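PDB 3QO8: serine--tRNA ligase, cytoplasmic from Candida albicans, which catalyses the ATP-dependent attachment of serine to tRNA(Ser), passing through a seryl-adenylate intermediate before transfer to the acceptor end. Local coordinates for residues A[17-31]-A[107-120]. Numbering follows the deposited sequence.
Sequences IIKASQKKRGDSVEL and QVGNIVHESVVDSQ
Arg-25 grips the carbonyl of Asn-110 side-on, NE and NH2 each lying 2.9 Å from Asn-110 O. The oxygen sits 6° out of the guanidinium plane, yet the two donors differ: NE approaches in the carbonyl plane, whereas NH2 stands above it. Gly-109 CA lies over one face of the Arg-25 guanidinium and Val-112 CG2 over the other, the latter 3.8 Å from Arg-25 NE. One turn earlier in helix 15-25, Ser-21 OG accepts a nearly straight bond from Val-112 N (2.9 Å, 170°); a chi1 of 180° sets OG anti to the backbone N of Ser-21 and towards the loop that passes it. A water joins Ser-21 OG to Gly-109 O and Gln-22 OE1, and a second links Gly-109 N to Gln-22 NE2 and Asp-27 OD2.

Apolar contacts lie next to these bonds. Ile-18 meets two partners at about right angles, its CG2 lying 3.8 Å from Val-108 CG1 and its CG1 touching Ile-111 CD1; Leu-31 CD2 packs against Gln-107 CB and Val-108 CG2. Towards the helix C-terminus, extended Lys-24 runs across the carboxylate of Asp-118, CG to CG 3.8 Å, and reaches Glu-114 in a weak salt bridge. Two waters connect its NZ to the carbonyls of Val-112, His-113 and Val-116. Gln-120 NE2 donates weakly to Lys-24 O beside the Schellman motif in which Gly-26 takes positive phi.

Farther out, Arg-25 NH1 bonds Asn-345 O, and Asn-110 ND2 bonds Thr-374 OG1 and Ala-347 O. The contact thus fastens the short helix preceding the tRNA-binding helical arm to the linker leading into the catalytic core, through bonds from Arg-25 and Ser-21 to linker backbone atoms together with aliphatic packing and bridging waters.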
# COMPACT_ATOMS: atom_id res chain seq x y z
N ILE A 17 -38.77 13.22 -10.56
CA ILE A 17 -38.19 12.16 -9.76
C ILE A 17 -36.78 12.55 -9.32
O ILE A 17 -36.36 12.31 -8.17
CB ILE A 17 -38.11 10.86 -10.57
CG1 ILE A 17 -39.52 10.32 -10.83
CG2 ILE A 17 -37.29 9.81 -9.86
CD1 ILE A 17 -39.55 9.15 -11.79
N ILE A 18 -36.03 13.15 -10.24
CA ILE A 18 -34.66 13.54 -9.93
C ILE A 18 -34.63 14.68 -8.91
O ILE A 18 -33.83 14.66 -7.98
CB ILE A 18 -33.86 13.92 -11.20
CG1 ILE A 18 -33.85 12.75 -12.19
CG2 ILE A 18 -32.44 14.29 -10.83
CD1 ILE A 18 -33.14 13.06 -13.53
N LYS A 19 -35.54 15.64 -9.06
CA LYS A 19 -35.62 16.76 -8.11
C LYS A 19 -35.99 16.26 -6.71
O LYS A 19 -35.45 16.72 -5.71
CB LYS A 19 -36.66 17.79 -8.56
CG LYS A 19 -36.26 18.62 -9.77
CD LYS A 19 -36.96 19.97 -9.72
CE LYS A 19 -36.84 20.74 -11.03
NZ LYS A 19 -37.90 20.34 -12.00
N ALA A 20 -36.95 15.34 -6.65
CA ALA A 20 -37.36 14.77 -5.37
C ALA A 20 -36.16 14.07 -4.74
O ALA A 20 -35.93 14.17 -3.54
CB ALA A 20 -38.50 13.80 -5.55
N SER A 21 -35.37 13.38 -5.56
CA SER A 21 -34.22 12.65 -5.04
C SER A 21 -33.20 13.63 -4.50
O SER A 21 -32.69 13.45 -3.39
CB SER A 21 -33.58 11.79 -6.14
OG SER A 21 -32.46 11.08 -5.62
N GLN A 22 -32.92 14.68 -5.27
CA GLN A 22 -31.97 15.71 -4.83
C GLN A 22 -32.38 16.29 -3.47
O GLN A 22 -31.54 16.53 -2.60
CB GLN A 22 -31.88 16.83 -5.87
CG GLN A 22 -31.09 16.42 -7.13
CD GLN A 22 -29.66 16.04 -6.83
OE1 GLN A 22 -29.34 14.86 -6.68
NE2 GLN A 22 -28.79 17.03 -6.73
N LYS A 23 -33.68 16.50 -3.31
CA LYS A 23 -34.22 17.05 -2.08
C LYS A 23 -33.98 16.10 -0.91
O LYS A 23 -33.51 16.51 0.15
CB LYS A 23 -35.72 17.32 -2.25
CG LYS A 23 -36.27 18.44 -1.40
CD LYS A 23 -37.58 18.93 -1.99
CE LYS A 23 -37.43 19.14 -3.50
NZ LYS A 23 -38.70 19.51 -4.18
N LYS A 24 -34.28 14.82 -1.12
CA LYS A 24 -34.02 13.79 -0.11
C LYS A 24 -32.54 13.75 0.28
O LYS A 24 -32.21 13.50 1.43
CB LYS A 24 -34.43 12.42 -0.62
CG LYS A 24 -35.92 12.26 -0.85
CD LYS A 24 -36.26 10.83 -1.15
CE LYS A 24 -37.68 10.67 -1.63
NZ LYS A 24 -37.87 9.27 -2.11
N ARG A 25 -31.67 13.99 -0.70
CA ARG A 25 -30.23 13.92 -0.49
C ARG A 25 -29.73 15.13 0.28
O ARG A 25 -28.63 15.11 0.84
CB ARG A 25 -29.50 13.83 -1.85
CG ARG A 25 -29.47 12.44 -2.47
CD ARG A 25 -28.65 12.39 -3.78
NE ARG A 25 -28.61 11.02 -4.26
CZ ARG A 25 -27.81 10.09 -3.76
NH1 ARG A 25 -26.95 10.40 -2.79
NH2 ARG A 25 -27.86 8.85 -4.22
N GLY A 26 -30.53 16.19 0.29
CA GLY A 26 -30.08 17.47 0.82
C GLY A 26 -29.15 18.15 -0.17
O GLY A 26 -28.33 18.98 0.21
N ASP A 27 -29.28 17.81 -1.45
CA ASP A 27 -28.44 18.39 -2.50
C ASP A 27 -29.24 19.33 -3.41
O ASP A 27 -30.46 19.43 -3.31
CB ASP A 27 -27.77 17.30 -3.34
CG ASP A 27 -26.78 16.47 -2.55
OD1 ASP A 27 -26.41 16.88 -1.42
OD2 ASP A 27 -26.35 15.42 -3.07
N SER A 28 -28.54 20.00 -4.32
CA SER A 28 -29.16 21.03 -5.15
C SER A 28 -30.27 20.53 -6.07
O SER A 28 -30.05 19.66 -6.91
CB SER A 28 -28.09 21.75 -5.98
OG SER A 28 -28.68 22.77 -6.77
N VAL A 29 -31.46 21.10 -5.90
CA VAL A 29 -32.59 20.83 -6.78
C VAL A 29 -32.51 21.69 -8.04
O VAL A 29 -33.05 21.34 -9.09
CB VAL A 29 -33.92 21.10 -6.06
CG1 VAL A 29 -35.11 20.94 -7.01
CG2 VAL A 29 -34.07 20.18 -4.85
N GLU A 30 -31.82 22.82 -7.92
CA GLU A 30 -31.65 23.74 -9.04
C GLU A 30 -30.91 23.07 -10.19
O GLU A 30 -31.23 23.29 -11.36
CB GLU A 30 -30.89 24.99 -8.59
CG GLU A 30 -31.62 25.81 -7.53
CD GLU A 30 -30.80 26.99 -7.04
OE1 GLU A 30 -29.58 26.82 -6.82
OE2 GLU A 30 -31.37 28.08 -6.87
N LEU A 31 -29.92 22.25 -9.84
CA LEU A 31 -29.12 21.52 -10.83
C LEU A 31 -29.98 20.94 -11.94
O LEU A 31 -29.59 20.96 -13.11
CB LEU A 31 -28.35 20.38 -10.16
CG LEU A 31 -26.85 20.56 -9.92
CD1 LEU A 31 -26.60 21.78 -9.06
CD2 LEU A 31 -26.28 19.31 -9.26
N GLN A 107 -22.68 16.10 -11.14
CA GLN A 107 -22.93 16.53 -9.77
C GLN A 107 -24.19 15.91 -9.15
O GLN A 107 -24.34 15.88 -7.94
CB GLN A 107 -23.04 18.06 -9.71
CG GLN A 107 -21.82 18.80 -10.18
CD GLN A 107 -21.99 20.29 -10.03
OE1 GLN A 107 -22.36 20.78 -8.97
NE2 GLN A 107 -21.72 21.03 -11.10
N VAL A 108 -25.09 15.40 -9.99
CA VAL A 108 -26.36 14.85 -9.51
C VAL A 108 -26.20 13.42 -8.99
O VAL A 108 -25.72 12.53 -9.70
CB VAL A 108 -27.43 14.88 -10.61
CG1 VAL A 108 -28.76 14.31 -10.09
CG2 VAL A 108 -27.62 16.30 -11.14
N GLY A 109 -26.60 13.21 -7.75
CA GLY A 109 -26.55 11.89 -7.14
C GLY A 109 -27.53 10.92 -7.77
O GLY A 109 -28.49 11.31 -8.44
N ASN A 110 -27.28 9.63 -7.58
CA ASN A 110 -28.16 8.58 -8.07
C ASN A 110 -29.57 8.75 -7.48
O ASN A 110 -29.73 9.34 -6.40
CB ASN A 110 -27.57 7.22 -7.69
CG ASN A 110 -28.08 6.10 -8.56
OD1 ASN A 110 -28.90 6.31 -9.44
ND2 ASN A 110 -27.57 4.89 -8.33
N ILE A 111 -30.58 8.24 -8.17
CA ILE A 111 -31.96 8.32 -7.66
C ILE A 111 -32.12 7.50 -6.40
O ILE A 111 -31.95 6.28 -6.41
CB ILE A 111 -32.98 7.81 -8.68
CG1 ILE A 111 -32.84 8.55 -10.01
CG2 ILE A 111 -34.41 7.93 -8.12
CD1 ILE A 111 -32.71 10.02 -9.84
N VAL A 112 -32.45 8.17 -5.30
CA VAL A 112 -32.68 7.48 -4.05
C VAL A 112 -33.90 6.55 -4.14
O VAL A 112 -34.99 6.97 -4.50
CB VAL A 112 -32.88 8.45 -2.88
CG1 VAL A 112 -33.14 7.67 -1.61
CG2 VAL A 112 -31.64 9.33 -2.74
N HIS A 113 -33.68 5.30 -3.79
CA HIS A 113 -34.72 4.29 -3.85
C HIS A 113 -35.87 4.67 -2.93
O HIS A 113 -35.67 5.16 -1.81
CB HIS A 113 -34.14 2.93 -3.47
CG HIS A 113 -35.06 1.78 -3.75
ND1 HIS A 113 -35.77 1.15 -2.75
CD2 HIS A 113 -35.39 1.17 -4.90
CE1 HIS A 113 -36.50 0.18 -3.29
NE2 HIS A 113 -36.28 0.17 -4.59
N GLU A 114 -37.09 4.47 -3.42
CA GLU A 114 -38.30 4.86 -2.68
C GLU A 114 -38.40 4.28 -1.27
O GLU A 114 -39.12 4.82 -0.43
CB GLU A 114 -39.55 4.48 -3.48
CG GLU A 114 -39.78 5.37 -4.68
CD GLU A 114 -40.11 6.80 -4.30
OE1 GLU A 114 -40.32 7.06 -3.09
OE2 GLU A 114 -40.16 7.67 -5.20
N SER A 115 -37.70 3.19 -1.01
CA SER A 115 -37.79 2.56 0.30
C SER A 115 -36.89 3.22 1.34
O SER A 115 -36.99 2.90 2.52
CB SER A 115 -37.45 1.08 0.20
OG SER A 115 -36.06 0.89 0.02
N VAL A 116 -36.02 4.13 0.92
CA VAL A 116 -35.09 4.80 1.83
C VAL A 116 -35.77 5.91 2.63
O VAL A 116 -36.50 6.72 2.07
CB VAL A 116 -33.86 5.37 1.07
CG1 VAL A 116 -32.95 6.17 2.01
CG2 VAL A 116 -33.06 4.23 0.40
N VAL A 117 -35.52 5.95 3.94
CA VAL A 117 -36.06 7.01 4.80
C VAL A 117 -35.53 8.37 4.37
O VAL A 117 -34.33 8.56 4.21
CB VAL A 117 -35.70 6.77 6.28
CG1 VAL A 117 -36.07 8.00 7.13
CG2 VAL A 117 -36.41 5.53 6.80
N ASP A 118 -36.44 9.33 4.19
CA ASP A 118 -36.06 10.67 3.80
C ASP A 118 -35.70 11.52 5.02
O ASP A 118 -36.57 12.01 5.73
CB ASP A 118 -37.21 11.32 3.02
CG ASP A 118 -36.96 12.78 2.72
OD1 ASP A 118 -35.84 13.28 2.99
OD2 ASP A 118 -37.87 13.44 2.19
N SER A 119 -34.40 11.72 5.26
CA SER A 119 -33.96 12.50 6.41
C SER A 119 -32.48 12.83 6.32
O SER A 119 -31.72 12.14 5.66
CB SER A 119 -34.20 11.72 7.70
OG SER A 119 -33.75 12.46 8.82
N GLN A 120 -32.08 13.89 7.01
CA GLN A 120 -30.68 14.27 7.08
C GLN A 120 -30.08 13.80 8.41
O GLN A 120 -28.90 14.02 8.67
CB GLN A 120 -30.53 15.78 6.95
CG GLN A 120 -31.25 16.36 5.74
CD GLN A 120 -30.69 15.85 4.42
OE1 GLN A 120 -29.48 15.89 4.18
NE2 GLN A 120 -31.57 15.36 3.56
O HOH W 1 -30.47 12.35 -6.85
O HOH W 2 -26.52 15.42 -5.97
O HOH W 3 -36.83 7.41 -0.46
O HOH W 4 -36.00 9.42 -4.36